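Local structure of Lysine/ornithine decarboxylase (Selenomonas ruminantium, 5GJO) at residues Ala64-Met78 with Gly85-Val97. The protein decarboxylates both L-lysine and L-ornithine with similar efficiency, using pyridoxal 5'-phosphate to make cadaverine and putrescine. The protein carries 2 engineered substitutions. Numbering follows the deposited sequence.
Sequences AGLGSHFDVASAGEM and GVDGSQMIYANPV. With PLP (pyridoxal-5'-phosphate), chain H.
Phe70 and Val72 bond alternately with Gln90, Ile92 and Ala94, joining the neighbouring parallel strands 69-72 and 91-93 of a beta-alpha-beta unit in the TIM-like barrel that binds pyridoxal phosphate. The backbone bonds run Phe70 N to Gln90 O, Ile92 N to Phe70 O, Val72 N to Ile92 O and, more bent at 136°, Ala94 N to Val72 O.

On the face carrying Phe70, Val72, Met91 and Tyr93, helix 75-83 packs down through Met78, whose unbranched chain can bend to reach the ring. Met78 bends at chi3 (-109°) and sets CE over the centre of the Tyr93 ring, 3.6 Å from its centroid, a CH-pi contact; its CG meets Met91 SD at 4.0 Å. Near the start of the strands, Val86 CG1 lies 4.0 Å from Phe70 CD2.

On the opposite face, the carboxylate of Asp71 suits its place by meeting the pyridine nitrogen, OD2 lying 3.0 Å from N1 of the cofactor; OD2 also forms a salt bridge with Lys52. Its OD1 lies 3.3 Å from Ala94 CB, a methyl small enough to sit beside the cofactor.

Beyond the strands, Asn95 ND2 donates to Ala73 O at 3.0 Å, on a lone pair in the carbonyl plane, and also bonds to Pro322 O of the second subunit. Replacing Asn95 with alanine is likely to leave both carbonyls without their amide donor. Ala73 O also accepts from a water whose oxygen lies 2.8 Å from it, the same water bonding Tyr93 OH.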
ATOM      1  N   ALA A  64      16.518  13.419 -16.870  1.00 16.42           N
ATOM      2  CA  ALA A  64      16.965  13.057 -18.215  1.00 16.61           C
ATOM      3  C   ALA A  64      17.742  14.252 -18.862  1.00 17.47           C
ATOM      4  O   ALA A  64      18.829  14.099 -19.428  1.00 17.37           O
ATOM      5  CB  ALA A  64      15.838  12.603 -19.074  1.00 17.13           C
ATOM      6  N   GLY A  65      17.217  15.445 -18.670  1.00 16.92           N
ATOM      7  CA  GLY A  65      17.794  16.636 -19.268  1.00 17.07           C
ATOM      8  C   GLY A  65      19.055  17.046 -18.617  1.00 19.13           C
ATOM      9  O   GLY A  65      19.866  17.767 -19.244  1.00 21.59           O
ATOM     10  N   LEU A  66      19.314  16.635 -17.371  1.00 16.34           N
ATOM     11  CA  LEU A  66      20.567  16.832 -16.767  1.00 17.97           C
ATOM     12  C   LEU A  66      21.639  15.764 -17.145  1.00 17.61           C
ATOM     13  O   LEU A  66      22.749  15.896 -16.740  1.00 20.21           O
ATOM     14  CB  LEU A  66      20.484  16.884 -15.232  1.00 18.48           C
ATOM     15  CG  LEU A  66      19.632  17.991 -14.602  1.00 18.16           C
ATOM     16  CD1 LEU A  66      19.260  17.624 -13.179  1.00 20.14           C
ATOM     17  CD2 LEU A  66      20.288  19.382 -14.683  1.00 20.76           C
ATOM     18  N   GLY A  67      21.281  14.789 -17.935  1.00 17.73           N
ATOM     19  CA  GLY A  67      22.187  13.738 -18.317  1.00 19.13           C
ATOM     20  C   GLY A  67      22.096  12.478 -17.457  1.00 18.39           C
ATOM     21  O   GLY A  67      22.939  11.583 -17.600  1.00 17.94           O
ATOM     22  N   SER A  68      21.096  12.351 -16.589  1.00 15.98           N
ATOM     23  CA  SER A  68      21.027  11.167 -15.707  1.00 15.22           C
ATOM     24  C   SER A  68      20.683   9.980 -16.525  1.00 15.69           C
ATOM     25  O   SER A  68      19.896  10.079 -17.474  1.00 16.29           O
ATOM     26  CB  SER A  68      19.926  11.392 -14.652  1.00 15.24           C
ATOM     27  OG  SER A  68      19.880  10.323 -13.679  1.00 18.71           O
ATOM     28  N   HIS A  69      21.161   8.799 -16.098  1.00 14.21           N
ATOM     29  CA  HIS A  69      20.573   7.568 -16.538  1.00 15.88           C
ATOM     30  C   HIS A  69      19.498   7.098 -15.530  1.00 13.82           C
ATOM     31  O   HIS A  69      19.164   7.832 -14.557  1.00 12.88           O
ATOM     32  CB  HIS A  69      21.657   6.462 -16.653  1.00 16.88           C
ATOM     33  CG  HIS A  69      22.691   6.691 -17.720  1.00 24.11           C
ATOM     34  ND1 HIS A  69      23.447   7.842 -17.814  1.00 29.30           N
ATOM     35  CD2 HIS A  69      23.070   5.912 -18.768  1.00 26.38           C
ATOM     36  CE1 HIS A  69      24.262   7.767 -18.855  1.00 30.56           C
ATOM     37  NE2 HIS A  69      24.058   6.596 -19.448  1.00 33.54           N
ATOM     38  N   PHE A  70      18.931   5.906 -15.794  1.00 13.27           N
ATOM     39  CA  PHE A  70      17.840   5.401 -14.957  1.00 13.95           C
ATOM     40  C   PHE A  70      17.943   3.926 -14.623  1.00 15.81           C
ATOM     41  O   PHE A  70      18.286   3.150 -15.472  1.00 15.75           O
ATOM     42  CB  PHE A  70      16.484   5.627 -15.607  1.00 13.84           C
ATOM     43  CG  PHE A  70      16.183   7.075 -15.856  1.00 13.65           C
ATOM     44  CD1 PHE A  70      15.618   7.849 -14.842  1.00 15.37           C
ATOM     45  CD2 PHE A  70      16.587   7.700 -17.059  1.00 15.29           C
ATOM     46  CE1 PHE A  70      15.434   9.218 -15.043  1.00 16.91           C
ATOM     47  CE2 PHE A  70      16.397   9.044 -17.263  1.00 17.27           C
ATOM     48  CZ  PHE A  70      15.838   9.826 -16.238  1.00 16.91           C
ATOM     49  N   ASP A  71      17.609   3.588 -13.390  1.00 13.99           N
ATOM     50  CA  ASP A  71      17.503   2.214 -12.921  1.00 14.83           C
ATOM     51  C   ASP A  71      16.012   1.917 -12.876  1.00 14.19           C
ATOM     52  O   ASP A  71      15.223   2.620 -12.201  1.00 14.00           O
ATOM     53  CB  ASP A  71      18.102   2.110 -11.522  1.00 16.13           C
ATOM     54  CG  ASP A  71      17.499   0.967 -10.702  1.00 20.29           C
ATOM     55  OD1 ASP A  71      17.083  -0.055 -11.272  1.00 22.07           O
ATOM     56  OD2 ASP A  71      17.402   1.079  -9.479  1.00 26.77           O
ATOM     57  N   VAL A  72      15.587   0.883 -13.601  1.00 13.83           N
ATOM     58  CA  VAL A  72      14.196   0.487 -13.747  1.00 14.74           C
ATOM     59  C   VAL A  72      14.005  -0.911 -13.136  1.00 15.25           C
ATOM     60  O   VAL A  72      14.900  -1.755 -13.282  1.00 15.34           O
ATOM     61  CB  VAL A  72      13.715   0.415 -15.205  1.00 15.17           C
ATOM     62  CG1 VAL A  72      13.722   1.835 -15.799  1.00 16.05           C
ATOM     63  CG2 VAL A  72      14.610  -0.443 -16.089  1.00 14.58           C
ATOM     64  N   ALA A  73      12.873  -1.103 -12.491  1.00 15.40           N
ATOM     65  CA  ALA A  73      12.535  -2.343 -11.749  1.00 14.90           C
ATOM     66  C   ALA A  73      11.526  -3.205 -12.424  1.00 13.96           C
ATOM     67  O   ALA A  73      11.270  -4.302 -11.905  1.00 15.72           O
ATOM     68  CB  ALA A  73      11.949  -1.959 -10.404  1.00 16.39           C
ATOM     69  N   SER A  74      10.875  -2.722 -13.481  1.00 13.63           N
ATOM     70  CA  SER A  74       9.686  -3.374 -14.053  1.00 15.87           C
ATOM     71  C   SER A  74       9.387  -2.791 -15.439  1.00 15.45           C
ATOM     72  O   SER A  74       9.899  -1.745 -15.795  1.00 12.80           O
ATOM     73  CB  SER A  74       8.404  -3.174 -13.190  1.00 15.18           C
ATOM     74  OG  SER A  74       7.933  -1.812 -13.305  1.00 15.53           O
ATOM     75  N   ALA A  75       8.605  -3.548 -16.226  1.00 16.00           N
ATOM     76  CA  ALA A  75       8.021  -3.016 -17.513  1.00 16.75           C
ATOM     77  C   ALA A  75       7.368  -1.662 -17.371  1.00 16.31           C
ATOM     78  O   ALA A  75       7.583  -0.788 -18.236  1.00 15.93           O
ATOM     79  CB  ALA A  75       7.030  -3.972 -18.129  1.00 19.07           C
ATOM     80  N   GLY A  76       6.648  -1.476 -16.260  1.00 16.44           N
ATOM     81  CA  GLY A  76       5.888  -0.220 -15.988  1.00 17.38           C
ATOM     82  C   GLY A  76       6.827   0.951 -15.970  1.00 17.24           C
ATOM     83  O   GLY A  76       6.495   2.048 -16.466  1.00 14.53           O
ATOM     84  N   GLU A  77       7.947   0.776 -15.288  1.00 16.69           N
ATOM     85  CA  GLU A  77       8.932   1.833 -15.172  1.00 14.60           C
ATOM     86  C   GLU A  77       9.596   2.167 -16.509  1.00 15.75           C
ATOM     87  O   GLU A  77       9.807   3.307 -16.839  1.00 14.01           O
ATOM     88  CB  GLU A  77       9.951   1.487 -14.084  1.00 16.09           C
ATOM     89  CG  GLU A  77       9.325   1.553 -12.707  1.00 15.34           C
ATOM     90  CD  GLU A  77      10.312   1.545 -11.552  1.00 16.61           C
ATOM     91  OE1 GLU A  77      11.461   1.205 -11.776  1.00 18.95           O
ATOM     92  OE2 GLU A  77       9.904   1.853 -10.437  1.00 16.24           O
ATOM     93  N   MET A  78       9.926   1.128 -17.257  1.00 14.83           N
ATOM     94  CA  MET A  78      10.455   1.313 -18.610  1.00 16.19           C
ATOM     95  C   MET A  78       9.443   2.047 -19.484  1.00 15.79           C
ATOM     96  O   MET A  78       9.858   2.909 -20.274  1.00 16.90           O
ATOM     97  CB  MET A  78      10.799  -0.047 -19.243  1.00 16.27           C
ATOM     98  CG  MET A  78      12.028  -0.605 -18.621  1.00 16.18           C
ATOM     99  SD  MET A  78      12.467  -2.200 -19.338  1.00 22.03           S
ATOM    100  CE  MET A  78      12.098  -3.375 -18.035  1.00 21.20           C
ATOM    101  N   GLY A  85      10.434   9.893 -23.669  1.00 20.53           N
ATOM    102  CA  GLY A  85      11.450  10.048 -24.670  1.00 21.18           C
ATOM    103  C   GLY A  85      12.826   9.548 -24.300  1.00 22.60           C
ATOM    104  O   GLY A  85      13.823   9.909 -24.942  1.00 21.74           O
ATOM    105  N   VAL A  86      12.920   8.649 -23.279  1.00 18.92           N
ATOM    106  CA  VAL A  86      14.220   8.219 -22.841  1.00 17.86           C
ATOM    107  C   VAL A  86      14.456   6.928 -23.585  1.00 18.12           C
ATOM    108  O   VAL A  86      13.554   6.076 -23.622  1.00 21.10           O
ATOM    109  CB  VAL A  86      14.207   7.986 -21.293  1.00 17.55           C
ATOM    110  CG1 VAL A  86      15.488   7.314 -20.837  1.00 15.48           C
ATOM    111  CG2 VAL A  86      13.885   9.309 -20.564  1.00 18.96           C
ATOM    112  N   ASP A  87      15.655   6.824 -24.154  1.00 20.81           N
ATOM    113  CA  ASP A  87      16.119   5.661 -24.904  1.00 21.65           C
ATOM    114  C   ASP A  87      16.472   4.506 -23.942  1.00 19.90           C
ATOM    115  O   ASP A  87      17.013   4.758 -22.866  1.00 17.21           O
ATOM    116  CB  ASP A  87      17.401   6.011 -25.695  1.00 24.30           C
ATOM    117  CG  ASP A  87      17.735   4.927 -26.772  1.00 35.46           C
ATOM    118  OD1 ASP A  87      16.910   4.787 -27.725  1.00 39.65           O
ATOM    119  OD2 ASP A  87      18.769   4.193 -26.661  1.00 38.64           O
ATOM    120  N   GLY A  88      16.248   3.293 -24.368  1.00 21.28           N
ATOM    121  CA  GLY A  88      16.699   2.108 -23.597  1.00 20.45           C
ATOM    122  C   GLY A  88      18.137   2.026 -23.246  1.00 19.57           C
ATOM    123  O   GLY A  88      18.531   1.403 -22.218  1.00 18.85           O
ATOM    124  N   SER A  89      18.989   2.628 -24.062  1.00 18.74           N
ATOM    125  CA  SER A  89      20.380   2.769 -23.763  1.00 20.51           C
ATOM    126  C   SER A  89      20.725   3.515 -22.464  1.00 18.42           C
ATOM    127  O   SER A  89      21.823   3.383 -21.974  1.00 18.38           O
ATOM    128  CB  SER A  89      21.129   3.490 -24.927  1.00 22.25           C
ATOM    129  OG  SER A  89      20.755   4.874 -24.945  1.00 23.08           O
ATOM    130  N   GLN A  90      19.781   4.295 -21.933  1.00 16.41           N
ATOM    131  CA  GLN A  90      19.999   5.073 -20.701  1.00 16.66           C
ATOM    132  C   GLN A  90      19.450   4.276 -19.494  1.00 17.46           C
ATOM    133  O   GLN A  90      19.474   4.829 -18.385  1.00 17.53           O
ATOM    134  CB  GLN A  90      19.255   6.376 -20.736  1.00 20.25           C
ATOM    135  CG  GLN A  90      19.654   7.280 -21.887  1.00 22.67           C
ATOM    136  CD  GLN A  90      21.083   7.612 -21.905  1.00 25.34           C
ATOM    137  OE1 GLN A  90      21.535   8.380 -21.088  1.00 31.24           O
ATOM    138  NE2 GLN A  90      21.857   6.946 -22.801  1.00 27.82           N
ATOM    139  N   MET A  91      19.026   3.036 -19.674  1.00 17.31           N
ATOM    140  CA  MET A  91      18.426   2.297 -18.581  1.00 16.12           C
ATOM    141  C   MET A  91      19.242   1.090 -18.146  1.00 18.16           C
ATOM    142  O   MET A  91      19.923   0.488 -18.937  1.00 18.30           O
ATOM    143  CB  MET A  91      17.026   1.844 -18.953  1.00 15.52           C
ATOM    144  CG  MET A  91      16.097   2.937 -19.488  1.00 16.64           C
ATOM    145  SD  MET A  91      14.500   2.273 -19.970  1.00 18.38           S
ATOM    146  CE  MET A  91      13.855   3.537 -21.048  1.00 17.89           C
ATOM    147  N   ILE A  92      19.168   0.777 -16.866  1.00 15.49           N
ATOM    148  CA  ILE A  92      19.580  -0.527 -16.342  1.00 14.36           C
ATOM    149  C   ILE A  92      18.381  -1.199 -15.739  1.00 15.22           C
ATOM    150  O   ILE A  92      17.652  -0.614 -14.946  1.00 14.43           O
ATOM    151  CB  ILE A  92      20.754  -0.450 -15.359  1.00 13.94           C
ATOM    152  CG1 ILE A  92      21.209  -1.886 -15.009  1.00 13.70           C
ATOM    153  CG2 ILE A  92      20.479   0.359 -14.154  1.00 15.09           C
ATOM    154  CD1 ILE A  92      22.469  -1.956 -14.181  1.00 15.53           C
ATOM    155  N   TYR A  93      18.099  -2.416 -16.169  1.00 14.84           N
ATOM    156  CA  TYR A  93      17.015  -3.181 -15.572  1.00 14.02           C
ATOM    157  C   TYR A  93      17.656  -3.949 -14.415  1.00 16.83           C
ATOM    158  O   TYR A  93      18.149  -5.049 -14.580  1.00 15.83           O
ATOM    159  CB  TYR A  93      16.366  -4.085 -16.625  1.00 15.92           C
ATOM    160  CG  TYR A  93      15.137  -4.880 -16.235  1.00 14.91           C
ATOM    161  CD1 TYR A  93      14.455  -4.649 -15.059  1.00 16.18           C
ATOM    162  CD2 TYR A  93      14.656  -5.862 -17.063  1.00 15.31           C
ATOM    163  CE1 TYR A  93      13.339  -5.383 -14.725  1.00 13.87           C
ATOM    164  CE2 TYR A  93      13.557  -6.613 -16.736  1.00 15.65           C
ATOM    165  CZ  TYR A  93      12.893  -6.367 -15.567  1.00 16.63           C
ATOM    166  OH  TYR A  93      11.800  -7.107 -15.276  1.00 18.41           O
ATOM    167  N   ALA A  94      17.668  -3.307 -13.254  1.00 15.10           N
ATOM    168  CA  ALA A  94      18.374  -3.818 -12.076  1.00 14.60           C
ATOM    169  C   ALA A  94      17.500  -4.560 -11.065  1.00 15.19           C
ATOM    170  O   ALA A  94      17.882  -4.675  -9.875  1.00 19.21           O
ATOM    171  CB  ALA A  94      19.058  -2.686 -11.382  1.00 15.25           C
ATOM    172  N   ASN A  95      16.398  -5.068 -11.498  1.00 15.23           N
ATOM    173  CA  ASN A  95      15.686  -6.068 -10.703  1.00 14.90           C
ATOM    174  C   ASN A  95      16.377  -7.392 -10.994  1.00 15.87           C
ATOM    175  O   ASN A  95      16.358  -7.849 -12.170  1.00 15.54           O
ATOM    176  CB  ASN A  95      14.288  -6.095 -11.092  1.00 16.40           C
ATOM    177  CG  ASN A  95      13.412  -6.869 -10.123  1.00 17.98           C
ATOM    178  OD1 ASN A  95      13.846  -7.868  -9.524  1.00 18.26           O
ATOM    179  ND2 ASN A  95      12.177  -6.349  -9.897  1.00 16.21           N
ATOM    180  N   PRO A  96      16.995  -7.984  -9.965  1.00 14.74           N
ATOM    181  CA  PRO A  96      17.716  -9.226 -10.245  1.00 15.39           C
ATOM    182  C   PRO A  96      16.814 -10.356 -10.717  1.00 15.78           C
ATOM    183  O   PRO A  96      17.387 -11.291 -11.285  1.00 17.39           O
ATOM    184  CB  PRO A  96      18.366  -9.588  -8.880  1.00 15.37           C
ATOM    185  CG  PRO A  96      18.364  -8.325  -8.125  1.00 16.85           C
ATOM    186  CD  PRO A  96      17.122  -7.607  -8.562  1.00 15.63           C
ATOM    187  N   VAL A  97      15.520 -10.355 -10.421  1.00 14.52           N
ATOM    188  CA  VAL A  97      14.636 -11.413 -10.806  1.00 16.38           C
ATOM    189  C   VAL A  97      13.575 -10.852 -11.661  1.00 17.52           C
ATOM    190  O   VAL A  97      12.581 -10.355 -11.185  1.00 16.50           O
ATOM    191  CB  VAL A  97      14.077 -12.212  -9.628  1.00 16.89           C
ATOM    192  CG1 VAL A  97      13.210 -13.388 -10.154  1.00 18.28           C
ATOM    193  CG2 VAL A  97      15.221 -12.703  -8.754  1.00 18.15           C
TER
HETATM  194  N1  PLP H 406      18.894   0.481  -6.992  1.00 35.98           N
HETATM  195  C2  PLP H 406      18.411  -0.733  -6.635  1.00 46.50           C
HETATM  196  C2A PLP H 406      18.747  -1.947  -7.460  1.00 49.94           C
HETATM  197  C3  PLP H 406      17.549  -0.869  -5.434  1.00 39.68           C
HETATM  198  O3  PLP H 406      17.051  -2.079  -5.056  1.00 32.07           O
HETATM  199  C4  PLP H 406      17.252   0.359  -4.663  1.00 37.42           C
HETATM  200  C4A PLP H 406      16.403   0.324  -3.452  1.00 42.13           C
HETATM  201  O4A PLP H 406      15.596  -0.578  -3.297  1.00 35.07           O
HETATM  202  C5  PLP H 406      17.843   1.625  -5.159  1.00 35.06           C
HETATM  203  C6  PLP H 406      18.636   1.607  -6.304  1.00 31.96           C
HETATM  204  C5A PLP H 406      17.587   2.923  -4.427  1.00 29.43           C
HETATM  205  O4P PLP H 406      17.910   2.762  -3.048  1.00 17.35           O
HETATM  206  P   PLP H 406      17.958   4.037  -2.066  1.00 12.30           P
HETATM  207  O1P PLP H 406      19.062   4.894  -2.636  1.00 11.87           O
HETATM  208  O2P PLP H 406      18.266   3.444  -0.712  1.00 15.03           O
HETATM  209  O3P PLP H 406      16.578   4.640  -2.184  1.00 13.73           O
HETATM  210  O   HOH W   1      10.521  -6.728 -12.976  1.00 19.74           O